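Local coordinates for GDSL-like protein (Roseburia intestinalis L1-82, PDB 6HH9), which probably removes acetyl groups from xylan as a GDSL-like (SGNH) hydrolase, and is seen here with mannose units bound, at residues A[36-41]-A[105-110]. Residues are numbered along the deposited sequence; the frame is centred on the assembly and turned at random.
With BMA (beta-D-mannopyranose), chain E.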
ATOM      1  N   ALA A  36      -2.749  10.512  -8.762  1.00 36.51           N
ATOM      2  CA  ALA A  36      -1.960   9.454  -8.139  1.00 36.73           C
ATOM      3  C   ALA A  36      -2.861   8.384  -7.508  1.00 36.98           C
ATOM      4  O   ALA A  36      -4.002   8.636  -7.094  1.00 37.58           O
ATOM      5  CB  ALA A  36      -1.018  10.029  -7.114  1.00 35.87           C
ATOM      6  N   PHE A  37      -2.290   7.182  -7.428  1.00 36.92           N
ATOM      7  CA  PHE A  37      -2.927   6.001  -6.930  1.00 34.91           C
ATOM      8  C   PHE A  37      -1.898   5.263  -6.072  1.00 34.03           C
ATOM      9  O   PHE A  37      -0.825   4.956  -6.578  1.00 33.21           O
ATOM     10  CB  PHE A  37      -3.402   5.122  -8.094  1.00 34.69           C
ATOM     11  CG  PHE A  37      -4.267   5.805  -9.125  1.00 34.40           C
ATOM     12  CD1 PHE A  37      -3.701   6.509 -10.175  1.00 36.56           C
ATOM     13  CD2 PHE A  37      -5.648   5.712  -9.077  1.00 37.03           C
ATOM     14  CE1 PHE A  37      -4.495   7.121 -11.139  1.00 37.39           C
ATOM     15  CE2 PHE A  37      -6.442   6.330 -10.036  1.00 35.05           C
ATOM     16  CZ  PHE A  37      -5.866   7.039 -11.060  1.00 35.41           C
ATOM     17  N   LEU A  38      -2.226   5.030  -4.791  1.00 31.11           N
ATOM     18  CA  LEU A  38      -1.370   4.254  -3.869  1.00 33.17           C
ATOM     19  C   LEU A  38      -2.151   3.047  -3.336  1.00 32.11           C
ATOM     20  O   LEU A  38      -3.191   3.195  -2.731  1.00 32.02           O
ATOM     21  CB  LEU A  38      -0.898   5.139  -2.710  1.00 32.82           C
ATOM     22  CG  LEU A  38       0.130   4.486  -1.785  1.00 33.30           C
ATOM     23  CD1 LEU A  38       1.495   4.420  -2.443  1.00 32.21           C
ATOM     24  CD2 LEU A  38       0.229   5.217  -0.461  1.00 33.75           C
ATOM     25  N   GLY A  39      -1.645   1.843  -3.591  1.00 34.19           N
ATOM     26  CA  GLY A  39      -2.412   0.627  -3.336  1.00 34.36           C
ATOM     27  C   GLY A  39      -1.611  -0.629  -3.617  1.00 34.00           C
ATOM     28  O   GLY A  39      -0.402  -0.560  -3.816  1.00 30.72           O
ATOM     29  N   GLY A  40      -2.311  -1.770  -3.614  1.00 35.17           N
ATOM     30  CA  GLY A  40      -1.739  -3.074  -3.842  1.00 36.58           C
ATOM     31  C   GLY A  40      -1.853  -3.504  -5.298  1.00 41.95           C
ATOM     32  O   GLY A  40      -1.723  -2.691  -6.225  1.00 41.87           O
ATOM     33  N   SER A  41      -2.110  -4.803  -5.491  1.00 44.91           N
ATOM     34  CA  SER A  41      -1.986  -5.494  -6.785  1.00 46.26           C
ATOM     35  C   SER A  41      -2.998  -4.932  -7.790  1.00 42.16           C
ATOM     36  O   SER A  41      -2.695  -4.765  -8.988  1.00 39.18           O
ATOM     37  CB  SER A  41      -2.126  -6.994  -6.601  1.00 49.83           C
ATOM     38  OG  SER A  41      -2.689  -7.302  -5.316  1.00 62.20           O
ATOM     39  N   ILE A 105      -6.331   5.889  -2.270  1.00 40.01           N
ATOM     40  CA  ILE A 105      -5.705   4.891  -1.377  1.00 40.36           C
ATOM     41  C   ILE A 105      -6.524   3.594  -1.442  1.00 38.48           C
ATOM     42  O   ILE A 105      -7.700   3.587  -1.098  1.00 36.67           O
ATOM     43  CB  ILE A 105      -5.601   5.401   0.079  1.00 41.40           C
ATOM     44  CG1 ILE A 105      -4.689   6.624   0.204  1.00 41.31           C
ATOM     45  CG2 ILE A 105      -5.145   4.292   1.017  1.00 40.55           C
ATOM     46  CD1 ILE A 105      -4.991   7.473   1.404  1.00 41.12           C
ATOM     47  N   GLU A 106      -5.851   2.498  -1.813  1.00 37.64           N
ATOM     48  CA  GLU A 106      -6.472   1.228  -2.146  1.00 35.53           C
ATOM     49  C   GLU A 106      -5.693   0.101  -1.469  1.00 34.01           C
ATOM     50  O   GLU A 106      -4.749  -0.424  -2.039  1.00 35.39           O
ATOM     51  CB  GLU A 106      -6.468   1.085  -3.669  1.00 35.93           C
ATOM     52  CG  GLU A 106      -7.335  -0.039  -4.200  1.00 38.53           C
ATOM     53  CD  GLU A 106      -6.706  -1.410  -4.100  1.00 40.18           C
ATOM     54  OE1 GLU A 106      -7.272  -2.275  -3.366  1.00 39.22           O
ATOM     55  OE2 GLU A 106      -5.633  -1.592  -4.730  1.00 40.90           O
ATOM     56  N   PHE A 107      -6.093  -0.256  -0.248  1.00 35.75           N
ATOM     57  CA  PHE A 107      -5.411  -1.328   0.524  1.00 35.77           C
ATOM     58  C   PHE A 107      -6.435  -2.218   1.251  1.00 34.16           C
ATOM     59  O   PHE A 107      -6.085  -2.952   2.171  1.00 36.55           O
ATOM     60  CB  PHE A 107      -4.407  -0.733   1.526  1.00 33.35           C
ATOM     61  CG  PHE A 107      -3.149  -0.168   0.917  1.00 32.20           C
ATOM     62  CD1 PHE A 107      -2.268  -0.985   0.228  1.00 31.61           C
ATOM     63  CD2 PHE A 107      -2.829   1.174   1.049  1.00 29.27           C
ATOM     64  CE1 PHE A 107      -1.111  -0.468  -0.334  1.00 31.54           C
ATOM     65  CE2 PHE A 107      -1.670   1.687   0.493  1.00 28.74           C
ATOM     66  CZ  PHE A 107      -0.819   0.872  -0.209  1.00 30.26           C
ATOM     67  N   SER A 108      -7.688  -2.214   0.815  1.00 33.49           N
ATOM     68  CA  SER A 108      -8.733  -2.854   1.600  1.00 35.50           C
ATOM     69  C   SER A 108      -8.843  -4.365   1.327  1.00 35.20           C
ATOM     70  O   SER A 108      -9.603  -5.021   2.030  1.00 34.60           O
ATOM     71  CB  SER A 108     -10.046  -2.148   1.422  1.00 36.42           C
ATOM     72  OG  SER A 108      -9.944  -0.812   1.911  1.00 39.14           O
ATOM     73  N   VAL A 109      -8.087  -4.919   0.358  1.00 35.94           N
ATOM     74  CA  VAL A 109      -7.960  -6.394   0.223  1.00 36.03           C
ATOM     75  C   VAL A 109      -6.507  -6.828   0.410  1.00 37.71           C
ATOM     76  O   VAL A 109      -6.163  -7.940   0.048  1.00 42.46           O
ATOM     77  CB  VAL A 109      -8.508  -6.952  -1.105  1.00 35.35           C
ATOM     78  CG1 VAL A 109     -10.031  -6.886  -1.153  1.00 35.71           C
ATOM     79  CG2 VAL A 109      -7.876  -6.305  -2.334  1.00 34.62           C
ATOM     80  N   ASN A 110      -5.670  -5.961   0.984  1.00 40.17           N
ATOM     81  CA  ASN A 110      -4.277  -6.325   1.300  1.00 40.93           C
ATOM     82  C   ASN A 110      -4.080  -6.282   2.815  1.00 36.33           C
ATOM     83  O   ASN A 110      -3.490  -7.178   3.385  1.00 37.96           O
ATOM     84  CB  ASN A 110      -3.270  -5.446   0.562  1.00 41.95           C
ATOM     85  CG  ASN A 110      -3.071  -5.893  -0.869  1.00 42.73           C
ATOM     86  OD1 ASN A 110      -3.580  -5.275  -1.793  1.00 41.58           O
ATOM     87  ND2 ASN A 110      -2.341  -6.978  -1.053  1.00 49.51           N
TER
HETATM   88  C1  BMA E   3      -1.002 -11.106  -5.638  1.00 50.21           C
HETATM   89  C2  BMA E   3      -1.395 -10.182  -4.462  1.00 49.13           C
HETATM   90  C3  BMA E   3      -1.503 -10.958  -3.155  1.00 46.68           C
HETATM   91  C4  BMA E   3      -2.345 -12.227  -3.359  1.00 47.13           C
HETATM   92  C5  BMA E   3      -1.920 -13.017  -4.620  1.00 50.35           C
HETATM   93  C6  BMA E   3      -2.821 -14.216  -4.913  1.00 51.52           C
HETATM   94  O2  BMA E   3      -2.630  -9.464  -4.674  1.00 48.85           O
HETATM   95  O3  BMA E   3      -2.069 -10.074  -2.176  1.00 42.79           O
HETATM   96  O4  BMA E   3      -2.253 -13.102  -2.216  1.00 43.51           O
HETATM   97  O5  BMA E   3      -1.899 -12.210  -5.799  1.00 49.03           O
HETATM   98  O6  BMA E   3      -3.925 -13.786  -5.699  1.00 50.92           O
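Phe-107 lays its ring against the backbone of Leu-38, Gly-39 and Gly-40, one residue after strand 102-106 ends and against the last residues of strand 33-39. From CB, a chi1 of -73° sets CG beside the backbone N and carries the ring over Gly-39. CE1 of Phe-107 reaches 3.3 Å from Gly-39 C. CZ of Phe-107 lies 3.5 Å from Gly-39 CA. That CA sits over one face of the Phe-107 ring, 3.7 Å from the centroid, a CH-pi contact displaced toward the rim. CE2 of Phe-107 meets Leu-38 CG at 4.0 Å, and Leu-124 of helix 115-129 packs on both side chains. Glu-106 N donates to Leu-38 O (2.9 Å), a parallel-strand bond between the two. These strands, 33-39 and 102-106, are adjacent in the central sheet of the SGNH-hydrolase alpha/beta fold, where the nucleophilic serine follows the first parallel strand; Ser-41 is probably that residue, with His-193 and Asp-190 completing a triad. Glu-106 turns its carboxylate to Thr-43 and Asn-142, both hydrogen-bonded to it. Beyond the strand ends, OD1 of Asn-110 lies 3.5 Å from Gly-40 CA, while Asn-110 ND2 lies 3.3 Å from O3 of the bound mannose, beside Ser-41.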